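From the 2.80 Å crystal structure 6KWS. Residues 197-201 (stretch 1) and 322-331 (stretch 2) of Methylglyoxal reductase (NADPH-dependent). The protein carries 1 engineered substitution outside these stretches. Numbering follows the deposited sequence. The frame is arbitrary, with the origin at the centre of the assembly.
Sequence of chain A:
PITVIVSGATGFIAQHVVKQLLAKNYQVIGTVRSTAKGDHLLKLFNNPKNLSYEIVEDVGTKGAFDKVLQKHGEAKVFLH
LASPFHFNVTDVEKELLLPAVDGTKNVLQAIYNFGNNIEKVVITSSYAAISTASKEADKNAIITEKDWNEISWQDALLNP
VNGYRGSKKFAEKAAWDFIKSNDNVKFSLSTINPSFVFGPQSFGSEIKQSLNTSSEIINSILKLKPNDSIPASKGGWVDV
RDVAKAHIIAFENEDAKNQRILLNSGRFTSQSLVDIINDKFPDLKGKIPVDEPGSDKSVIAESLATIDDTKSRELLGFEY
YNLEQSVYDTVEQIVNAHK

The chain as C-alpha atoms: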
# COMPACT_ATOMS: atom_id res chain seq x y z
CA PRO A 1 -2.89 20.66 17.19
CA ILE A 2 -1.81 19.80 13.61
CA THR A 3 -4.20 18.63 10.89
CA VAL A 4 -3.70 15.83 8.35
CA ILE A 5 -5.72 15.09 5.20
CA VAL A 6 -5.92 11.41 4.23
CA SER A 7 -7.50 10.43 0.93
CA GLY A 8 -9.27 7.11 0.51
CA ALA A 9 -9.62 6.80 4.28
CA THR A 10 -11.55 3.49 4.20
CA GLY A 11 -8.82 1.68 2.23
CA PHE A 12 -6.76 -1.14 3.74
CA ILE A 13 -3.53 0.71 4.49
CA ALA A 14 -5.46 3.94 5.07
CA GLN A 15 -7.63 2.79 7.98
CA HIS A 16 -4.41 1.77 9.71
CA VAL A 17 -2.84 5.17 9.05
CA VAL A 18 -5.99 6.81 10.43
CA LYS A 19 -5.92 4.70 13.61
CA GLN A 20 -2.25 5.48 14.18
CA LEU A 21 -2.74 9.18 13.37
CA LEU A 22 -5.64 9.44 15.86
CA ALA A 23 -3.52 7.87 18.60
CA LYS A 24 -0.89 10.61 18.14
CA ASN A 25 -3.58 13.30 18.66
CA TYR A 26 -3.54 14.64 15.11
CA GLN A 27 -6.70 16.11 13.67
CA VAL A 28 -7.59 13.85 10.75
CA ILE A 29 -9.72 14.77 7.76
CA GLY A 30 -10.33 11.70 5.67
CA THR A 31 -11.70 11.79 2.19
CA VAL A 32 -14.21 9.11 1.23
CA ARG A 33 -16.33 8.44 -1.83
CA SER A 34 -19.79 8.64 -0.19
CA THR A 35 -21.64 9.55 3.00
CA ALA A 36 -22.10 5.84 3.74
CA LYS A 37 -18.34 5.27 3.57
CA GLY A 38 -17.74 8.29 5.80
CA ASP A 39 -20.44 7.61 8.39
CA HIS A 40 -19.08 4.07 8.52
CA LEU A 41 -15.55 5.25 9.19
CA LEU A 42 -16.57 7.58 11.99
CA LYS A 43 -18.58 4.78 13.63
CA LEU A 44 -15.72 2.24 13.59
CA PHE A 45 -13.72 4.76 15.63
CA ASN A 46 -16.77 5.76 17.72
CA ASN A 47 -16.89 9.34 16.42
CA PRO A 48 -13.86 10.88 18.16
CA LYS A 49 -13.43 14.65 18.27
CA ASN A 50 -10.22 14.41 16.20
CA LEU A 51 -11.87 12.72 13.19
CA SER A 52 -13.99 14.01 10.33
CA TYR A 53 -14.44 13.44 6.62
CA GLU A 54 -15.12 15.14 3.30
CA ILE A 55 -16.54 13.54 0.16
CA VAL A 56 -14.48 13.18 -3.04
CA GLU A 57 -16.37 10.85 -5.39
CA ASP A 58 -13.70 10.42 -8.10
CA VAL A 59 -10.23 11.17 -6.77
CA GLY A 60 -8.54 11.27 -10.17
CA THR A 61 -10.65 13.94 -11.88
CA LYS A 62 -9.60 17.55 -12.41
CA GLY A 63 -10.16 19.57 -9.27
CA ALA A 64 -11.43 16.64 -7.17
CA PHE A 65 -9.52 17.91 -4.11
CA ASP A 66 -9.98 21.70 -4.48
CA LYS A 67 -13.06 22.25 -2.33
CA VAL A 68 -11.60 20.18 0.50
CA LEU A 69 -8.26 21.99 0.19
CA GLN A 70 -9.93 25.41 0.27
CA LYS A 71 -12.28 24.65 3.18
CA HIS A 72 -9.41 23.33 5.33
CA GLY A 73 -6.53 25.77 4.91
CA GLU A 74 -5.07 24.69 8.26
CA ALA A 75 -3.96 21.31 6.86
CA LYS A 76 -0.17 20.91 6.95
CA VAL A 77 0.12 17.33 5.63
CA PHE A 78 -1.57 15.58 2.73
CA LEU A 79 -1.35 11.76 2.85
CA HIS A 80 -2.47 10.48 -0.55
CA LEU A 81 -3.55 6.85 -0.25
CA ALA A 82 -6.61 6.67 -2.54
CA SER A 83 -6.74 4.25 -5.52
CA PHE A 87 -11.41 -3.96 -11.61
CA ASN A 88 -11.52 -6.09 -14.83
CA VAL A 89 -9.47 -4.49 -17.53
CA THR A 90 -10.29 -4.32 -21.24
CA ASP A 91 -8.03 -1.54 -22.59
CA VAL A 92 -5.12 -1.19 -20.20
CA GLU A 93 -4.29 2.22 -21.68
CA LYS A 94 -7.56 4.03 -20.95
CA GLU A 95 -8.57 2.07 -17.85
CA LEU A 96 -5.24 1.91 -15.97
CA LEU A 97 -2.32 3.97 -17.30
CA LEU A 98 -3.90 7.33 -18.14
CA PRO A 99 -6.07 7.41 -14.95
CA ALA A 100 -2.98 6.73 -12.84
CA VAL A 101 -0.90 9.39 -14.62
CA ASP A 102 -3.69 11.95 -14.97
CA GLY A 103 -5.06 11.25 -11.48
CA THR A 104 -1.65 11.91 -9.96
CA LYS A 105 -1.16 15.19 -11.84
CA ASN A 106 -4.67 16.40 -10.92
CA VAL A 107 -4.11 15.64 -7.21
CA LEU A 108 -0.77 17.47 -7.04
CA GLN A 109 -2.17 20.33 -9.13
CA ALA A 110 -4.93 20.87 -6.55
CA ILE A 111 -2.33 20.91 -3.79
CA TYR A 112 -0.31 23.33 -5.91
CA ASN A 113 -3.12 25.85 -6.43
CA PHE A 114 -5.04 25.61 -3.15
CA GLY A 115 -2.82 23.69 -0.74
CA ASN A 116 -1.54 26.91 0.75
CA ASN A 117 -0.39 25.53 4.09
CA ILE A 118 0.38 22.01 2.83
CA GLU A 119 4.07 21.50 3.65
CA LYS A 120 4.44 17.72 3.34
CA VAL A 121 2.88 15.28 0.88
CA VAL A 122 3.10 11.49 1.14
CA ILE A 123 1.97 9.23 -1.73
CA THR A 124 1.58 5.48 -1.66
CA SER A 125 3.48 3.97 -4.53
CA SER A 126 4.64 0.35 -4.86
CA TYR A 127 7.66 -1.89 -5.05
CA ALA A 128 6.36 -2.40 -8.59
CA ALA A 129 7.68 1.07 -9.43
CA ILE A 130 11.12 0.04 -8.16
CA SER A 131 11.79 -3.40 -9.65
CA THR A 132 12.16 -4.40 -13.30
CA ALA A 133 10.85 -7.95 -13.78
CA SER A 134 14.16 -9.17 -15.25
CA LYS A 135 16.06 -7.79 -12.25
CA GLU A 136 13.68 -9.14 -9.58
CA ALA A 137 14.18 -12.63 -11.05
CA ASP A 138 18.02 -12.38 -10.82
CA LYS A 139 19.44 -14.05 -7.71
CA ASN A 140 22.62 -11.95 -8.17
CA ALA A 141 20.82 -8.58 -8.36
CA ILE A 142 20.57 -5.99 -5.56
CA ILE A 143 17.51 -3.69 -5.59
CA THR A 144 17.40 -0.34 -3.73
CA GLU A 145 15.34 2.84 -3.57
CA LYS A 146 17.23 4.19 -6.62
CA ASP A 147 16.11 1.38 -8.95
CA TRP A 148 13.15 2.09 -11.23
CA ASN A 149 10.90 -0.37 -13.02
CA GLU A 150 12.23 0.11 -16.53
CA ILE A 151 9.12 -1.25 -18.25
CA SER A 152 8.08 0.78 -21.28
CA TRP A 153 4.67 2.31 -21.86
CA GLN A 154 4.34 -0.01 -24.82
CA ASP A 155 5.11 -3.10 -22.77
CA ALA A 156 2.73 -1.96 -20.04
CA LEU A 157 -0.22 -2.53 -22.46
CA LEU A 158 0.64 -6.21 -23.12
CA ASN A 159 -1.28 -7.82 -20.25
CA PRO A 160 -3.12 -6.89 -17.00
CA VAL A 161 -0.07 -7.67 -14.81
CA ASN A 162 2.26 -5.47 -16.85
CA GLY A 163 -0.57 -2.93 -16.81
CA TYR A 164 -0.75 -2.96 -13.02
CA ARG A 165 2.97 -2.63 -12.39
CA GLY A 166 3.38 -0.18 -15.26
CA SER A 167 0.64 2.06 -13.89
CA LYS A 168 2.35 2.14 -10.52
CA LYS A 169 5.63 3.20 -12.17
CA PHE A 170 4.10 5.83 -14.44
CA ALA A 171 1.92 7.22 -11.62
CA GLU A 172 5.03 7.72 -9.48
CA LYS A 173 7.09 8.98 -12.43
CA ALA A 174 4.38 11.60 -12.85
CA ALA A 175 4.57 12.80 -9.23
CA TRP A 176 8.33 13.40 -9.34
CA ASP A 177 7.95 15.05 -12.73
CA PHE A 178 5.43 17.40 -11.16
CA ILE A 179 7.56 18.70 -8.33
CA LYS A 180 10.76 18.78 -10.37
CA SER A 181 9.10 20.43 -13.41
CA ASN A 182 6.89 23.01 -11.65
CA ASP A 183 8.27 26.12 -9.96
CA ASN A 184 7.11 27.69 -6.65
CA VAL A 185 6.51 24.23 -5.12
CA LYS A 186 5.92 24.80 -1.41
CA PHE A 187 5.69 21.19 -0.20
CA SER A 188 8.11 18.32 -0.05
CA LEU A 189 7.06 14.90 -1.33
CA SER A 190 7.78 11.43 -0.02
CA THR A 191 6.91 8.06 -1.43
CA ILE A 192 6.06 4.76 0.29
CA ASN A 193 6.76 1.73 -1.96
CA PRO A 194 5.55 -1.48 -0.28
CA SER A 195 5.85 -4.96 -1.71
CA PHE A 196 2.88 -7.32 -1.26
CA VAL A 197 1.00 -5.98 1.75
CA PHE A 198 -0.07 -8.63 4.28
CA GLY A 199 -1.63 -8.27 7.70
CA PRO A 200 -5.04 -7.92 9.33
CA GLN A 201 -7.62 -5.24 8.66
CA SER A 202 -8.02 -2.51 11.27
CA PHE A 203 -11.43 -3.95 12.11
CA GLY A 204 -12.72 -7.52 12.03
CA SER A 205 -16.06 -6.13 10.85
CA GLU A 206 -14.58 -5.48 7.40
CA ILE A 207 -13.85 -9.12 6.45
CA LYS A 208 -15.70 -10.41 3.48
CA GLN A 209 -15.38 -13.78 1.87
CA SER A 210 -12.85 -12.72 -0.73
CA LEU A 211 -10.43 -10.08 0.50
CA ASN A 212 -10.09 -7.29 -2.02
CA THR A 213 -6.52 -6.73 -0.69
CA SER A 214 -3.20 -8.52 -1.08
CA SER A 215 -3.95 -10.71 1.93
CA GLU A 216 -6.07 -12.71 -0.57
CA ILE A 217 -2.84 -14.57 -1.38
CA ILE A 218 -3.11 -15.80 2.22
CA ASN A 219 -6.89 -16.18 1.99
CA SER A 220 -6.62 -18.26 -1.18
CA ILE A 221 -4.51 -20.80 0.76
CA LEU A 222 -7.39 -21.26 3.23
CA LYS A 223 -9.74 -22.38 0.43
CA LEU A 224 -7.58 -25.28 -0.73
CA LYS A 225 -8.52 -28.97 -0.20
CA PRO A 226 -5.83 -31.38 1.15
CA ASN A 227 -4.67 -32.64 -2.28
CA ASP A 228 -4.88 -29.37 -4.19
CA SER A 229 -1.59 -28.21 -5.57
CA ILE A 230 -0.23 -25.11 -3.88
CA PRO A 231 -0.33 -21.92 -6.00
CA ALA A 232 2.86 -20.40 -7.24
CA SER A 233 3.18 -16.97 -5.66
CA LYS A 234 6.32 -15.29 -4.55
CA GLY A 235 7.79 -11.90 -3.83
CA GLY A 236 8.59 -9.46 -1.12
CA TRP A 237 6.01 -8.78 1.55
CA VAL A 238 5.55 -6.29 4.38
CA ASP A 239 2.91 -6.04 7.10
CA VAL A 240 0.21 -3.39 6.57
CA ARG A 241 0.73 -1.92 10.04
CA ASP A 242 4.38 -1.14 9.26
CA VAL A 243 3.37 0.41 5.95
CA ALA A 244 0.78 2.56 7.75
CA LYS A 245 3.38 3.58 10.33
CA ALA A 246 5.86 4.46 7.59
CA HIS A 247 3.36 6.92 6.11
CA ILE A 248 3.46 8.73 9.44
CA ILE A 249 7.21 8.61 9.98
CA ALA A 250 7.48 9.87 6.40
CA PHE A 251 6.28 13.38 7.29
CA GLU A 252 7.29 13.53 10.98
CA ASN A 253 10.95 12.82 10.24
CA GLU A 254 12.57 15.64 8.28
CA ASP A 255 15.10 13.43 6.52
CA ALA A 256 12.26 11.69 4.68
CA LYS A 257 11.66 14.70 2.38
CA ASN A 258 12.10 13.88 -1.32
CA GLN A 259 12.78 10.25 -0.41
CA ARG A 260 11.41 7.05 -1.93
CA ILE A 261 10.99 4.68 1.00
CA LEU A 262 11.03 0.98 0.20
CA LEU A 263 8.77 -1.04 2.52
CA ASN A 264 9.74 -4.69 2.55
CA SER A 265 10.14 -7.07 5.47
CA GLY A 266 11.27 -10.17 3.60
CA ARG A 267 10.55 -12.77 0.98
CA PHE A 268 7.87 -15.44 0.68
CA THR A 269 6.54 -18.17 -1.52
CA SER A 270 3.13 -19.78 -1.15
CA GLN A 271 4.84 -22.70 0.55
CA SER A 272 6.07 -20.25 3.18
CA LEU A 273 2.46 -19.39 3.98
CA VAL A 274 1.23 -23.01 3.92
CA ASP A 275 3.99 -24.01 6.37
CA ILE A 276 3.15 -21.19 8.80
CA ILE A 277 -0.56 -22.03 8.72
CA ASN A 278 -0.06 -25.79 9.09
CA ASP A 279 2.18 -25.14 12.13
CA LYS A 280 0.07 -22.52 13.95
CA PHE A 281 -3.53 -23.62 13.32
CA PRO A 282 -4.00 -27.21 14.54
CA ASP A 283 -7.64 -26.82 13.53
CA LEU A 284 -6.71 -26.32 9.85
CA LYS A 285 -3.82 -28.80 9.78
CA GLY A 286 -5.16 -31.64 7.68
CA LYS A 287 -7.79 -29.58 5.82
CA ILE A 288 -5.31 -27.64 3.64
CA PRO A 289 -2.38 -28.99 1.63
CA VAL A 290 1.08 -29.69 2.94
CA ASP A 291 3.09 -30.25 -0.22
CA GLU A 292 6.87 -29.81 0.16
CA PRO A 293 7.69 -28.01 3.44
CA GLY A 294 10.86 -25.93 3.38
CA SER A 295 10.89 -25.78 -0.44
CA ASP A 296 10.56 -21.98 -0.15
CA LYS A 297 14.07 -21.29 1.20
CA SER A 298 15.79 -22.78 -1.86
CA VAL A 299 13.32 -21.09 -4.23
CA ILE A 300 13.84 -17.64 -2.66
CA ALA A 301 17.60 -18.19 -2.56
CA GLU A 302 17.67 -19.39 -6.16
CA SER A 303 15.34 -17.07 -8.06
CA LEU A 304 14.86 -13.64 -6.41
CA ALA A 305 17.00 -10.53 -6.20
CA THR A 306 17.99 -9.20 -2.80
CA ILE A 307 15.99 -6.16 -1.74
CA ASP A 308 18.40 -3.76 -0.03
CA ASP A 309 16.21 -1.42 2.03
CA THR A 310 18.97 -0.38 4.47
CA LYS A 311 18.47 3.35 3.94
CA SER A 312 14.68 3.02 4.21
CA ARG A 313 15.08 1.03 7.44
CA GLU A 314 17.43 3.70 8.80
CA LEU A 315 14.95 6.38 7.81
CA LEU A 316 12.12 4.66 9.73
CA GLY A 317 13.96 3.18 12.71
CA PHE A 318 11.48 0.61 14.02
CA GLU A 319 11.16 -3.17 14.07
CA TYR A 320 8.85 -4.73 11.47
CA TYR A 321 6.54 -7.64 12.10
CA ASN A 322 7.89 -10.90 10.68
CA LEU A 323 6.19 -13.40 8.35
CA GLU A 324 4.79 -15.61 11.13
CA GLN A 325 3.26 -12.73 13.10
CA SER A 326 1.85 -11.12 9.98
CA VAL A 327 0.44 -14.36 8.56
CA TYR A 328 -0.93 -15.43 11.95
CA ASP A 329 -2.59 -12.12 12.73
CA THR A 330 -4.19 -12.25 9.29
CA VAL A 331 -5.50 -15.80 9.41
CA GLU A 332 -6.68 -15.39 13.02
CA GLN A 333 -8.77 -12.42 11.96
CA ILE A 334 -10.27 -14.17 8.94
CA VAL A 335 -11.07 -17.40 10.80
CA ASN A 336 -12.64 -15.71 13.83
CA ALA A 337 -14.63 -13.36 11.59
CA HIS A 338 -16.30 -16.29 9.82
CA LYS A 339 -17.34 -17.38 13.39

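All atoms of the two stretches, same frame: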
# COMPACT_ATOMS: atom_id res chain seq x y z
N VAL A 197 1.38 -6.43 0.42
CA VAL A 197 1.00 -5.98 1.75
C VAL A 197 0.12 -7.05 2.41
O VAL A 197 -0.99 -7.32 1.95
CB VAL A 197 0.28 -4.64 1.70
CG1 VAL A 197 -0.13 -4.26 3.09
CG2 VAL A 197 1.18 -3.57 1.09
N PHE A 198 0.63 -7.65 3.48
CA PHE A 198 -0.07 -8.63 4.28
C PHE A 198 -0.55 -7.97 5.57
O PHE A 198 -0.24 -6.81 5.84
CB PHE A 198 0.84 -9.83 4.62
CG PHE A 198 1.21 -10.66 3.45
CD1 PHE A 198 0.49 -10.60 2.28
CD2 PHE A 198 2.30 -11.53 3.53
CE1 PHE A 198 0.84 -11.38 1.19
CE2 PHE A 198 2.66 -12.33 2.44
CZ PHE A 198 1.92 -12.25 1.26
N GLY A 199 -1.26 -8.74 6.39
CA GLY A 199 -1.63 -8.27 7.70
C GLY A 199 -3.13 -8.14 7.84
O GLY A 199 -3.87 -8.15 6.86
N PRO A 200 -3.60 -8.02 9.08
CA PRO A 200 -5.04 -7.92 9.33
C PRO A 200 -5.60 -6.56 8.94
O PRO A 200 -4.88 -5.56 8.86
CB PRO A 200 -5.13 -8.12 10.84
CG PRO A 200 -3.85 -7.42 11.31
CD PRO A 200 -2.82 -7.86 10.33
N GLN A 201 -6.92 -6.52 8.75
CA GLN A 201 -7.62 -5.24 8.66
C GLN A 201 -7.76 -4.56 10.03
O GLN A 201 -7.73 -5.20 11.08
CB GLN A 201 -9.00 -5.44 8.06
CG GLN A 201 -8.98 -6.32 6.85
CD GLN A 201 -9.94 -5.85 5.81
OE1 GLN A 201 -11.13 -6.19 5.85
NE2 GLN A 201 -9.45 -5.04 4.87
N ASN A 322 7.31 -9.89 11.56
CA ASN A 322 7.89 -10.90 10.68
C ASN A 322 6.78 -11.70 10.00
O ASN A 322 5.58 -11.50 10.26
CB ASN A 322 8.86 -11.80 11.45
CG ASN A 322 8.19 -12.63 12.55
OD1 ASN A 322 7.07 -13.14 12.39
ND2 ASN A 322 8.89 -12.80 13.66
N LEU A 323 7.18 -12.63 9.12
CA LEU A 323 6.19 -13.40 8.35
C LEU A 323 5.20 -14.10 9.27
O LEU A 323 3.98 -14.01 9.06
CB LEU A 323 6.87 -14.43 7.45
CG LEU A 323 6.41 -14.55 5.99
CD1 LEU A 323 6.40 -15.98 5.55
CD2 LEU A 323 5.08 -13.88 5.69
N GLU A 324 5.69 -14.82 10.30
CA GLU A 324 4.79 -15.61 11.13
C GLU A 324 3.78 -14.72 11.85
O GLU A 324 2.59 -15.04 11.87
CB GLU A 324 5.59 -16.47 12.13
CG GLU A 324 4.73 -17.24 13.19
CD GLU A 324 4.34 -16.39 14.43
OE1 GLU A 324 3.15 -16.45 14.84
OE2 GLU A 324 5.22 -15.67 14.97
N GLN A 325 4.22 -13.62 12.45
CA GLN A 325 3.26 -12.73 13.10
C GLN A 325 2.24 -12.23 12.10
O GLN A 325 1.03 -12.30 12.32
CB GLN A 325 3.97 -11.56 13.76
CG GLN A 325 5.18 -11.97 14.53
CD GLN A 325 5.89 -10.81 15.18
OE1 GLN A 325 6.55 -10.02 14.50
NE2 GLN A 325 5.76 -10.71 16.50
N SER A 326 2.73 -11.73 10.96
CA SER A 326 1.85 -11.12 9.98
C SER A 326 0.85 -12.14 9.44
O SER A 326 -0.36 -11.87 9.37
CB SER A 326 2.69 -10.52 8.85
OG SER A 326 1.92 -9.65 8.04
N VAL A 327 1.34 -13.32 9.07
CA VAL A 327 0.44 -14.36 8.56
C VAL A 327 -0.56 -14.77 9.62
O VAL A 327 -1.76 -14.89 9.35
CB VAL A 327 1.24 -15.56 8.03
CG1 VAL A 327 0.31 -16.72 7.74
CG2 VAL A 327 1.99 -15.16 6.80
N TYR A 328 -0.08 -14.99 10.85
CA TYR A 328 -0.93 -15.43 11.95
C TYR A 328 -2.01 -14.41 12.24
O TYR A 328 -3.20 -14.76 12.29
CB TYR A 328 -0.11 -15.68 13.21
CG TYR A 328 -0.94 -16.13 14.38
CD1 TYR A 328 -1.28 -17.47 14.53
CD2 TYR A 328 -1.37 -15.23 15.35
CE1 TYR A 328 -2.03 -17.90 15.60
CE2 TYR A 328 -2.12 -15.65 16.43
CZ TYR A 328 -2.45 -16.99 16.55
OH TYR A 328 -3.20 -17.45 17.61
N ASP A 329 -1.61 -13.15 12.45
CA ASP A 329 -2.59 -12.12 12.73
C ASP A 329 -3.63 -12.03 11.63
O ASP A 329 -4.79 -11.72 11.90
CB ASP A 329 -1.91 -10.77 12.90
CG ASP A 329 -1.05 -10.69 14.13
OD1 ASP A 329 -1.13 -11.60 14.99
OD2 ASP A 329 -0.30 -9.70 14.25
N THR A 330 -3.25 -12.34 10.39
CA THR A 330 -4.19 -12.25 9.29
C THR A 330 -5.17 -13.41 9.31
O THR A 330 -6.39 -13.22 9.19
CB THR A 330 -3.44 -12.22 7.95
OG1 THR A 330 -2.45 -11.19 7.98
CG2 THR A 330 -4.38 -11.99 6.77
N VAL A 331 -4.64 -14.63 9.41
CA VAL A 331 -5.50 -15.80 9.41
C VAL A 331 -6.43 -15.78 10.62
O VAL A 331 -7.63 -16.07 10.50
CB VAL A 331 -4.65 -17.09 9.37
CG1 VAL A 331 -5.54 -18.34 9.51
CG2 VAL A 331 -3.85 -17.15 8.10

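Stretch 1 leaves a strand at Phe198 and runs on as a loop. It lies against one side of the helix that begins at Leu323 in stretch 2. The contact is small, 275 Å² summed over both sides. It is made largely of close packing, with no clear hydrogen bond across it. The nearest CA atoms are Pro200 CA and Thr330 CA, 4.4 Å apart.

Phe198 points its CA-to-CB bond toward the helix. Its chi1 is m (-68°). Phe198 CB sits 3.6 Å from Ser326 OG. The ring extends further, and its edge meets Leu323, with Phe198 CD2 4.2 Å from Leu323 CD2. Leu323 starts sideways, but its end comes nearer the strand. Both its chi angles lie between wells, at -134° and -142°, so the rotamer is not a standard one. This is the apolar side-chain pair of the contact.

Gly199 is buried where the loop passes Ser326 and Thr330. Its phi/psi of 116/165 would jam a CB against the carbonyl O of Phe198, which by itself calls for glycine. An ideal CB on Gly199 would also lie 3.1 Å from Pro200 CD, which would crowd it. Gly199 CA lies 3.0 Å from Thr330 OG1, and Gly199 N is 3.2 Å from the same oxygen, Thr330 OG1.

Thr330 has chi1 m (-53°). This turns the hydroxyl back along the helix, where Thr330 OG1 donates to Ser326 O at 2.6 Å. The hydroxyl thus has a partner within its own helix while its oxygen packs against the loop. Pro200 N is 3.5 Å from Thr330 OG1. Ser326 has chi1 t (-166°), and its hydroxyl is hydrogen-bonded elsewhere in the structure. At this chi1, Ser326 OG lies near both Phe198 CB (3.6 Å) and Gly199 N (3.7 Å).

Pro200 rests on the helix with its ring in the C-gamma endo pucker. Pro200 CB is 3.8 Å from Asp329 O, and Pro200 CD is 4.0 Å from Asp329 CB. Asp329 points its CA-to-CB bond toward the loop with chi1 m (-68°). Its OD2 is hydrogen-bonded elsewhere in the structure.

Asn322 and Gln325 take no part in the contact. Asn322, at the N-cap with chi1 p (64°), caps the start of the helix: Asn322 OD1 accepts from Gln325 N at 2.9 Å. Gln325, with chi1 m (-45°), folds back so that Gln325 OE1 accepts in return from Asn322 N at 3.0 Å.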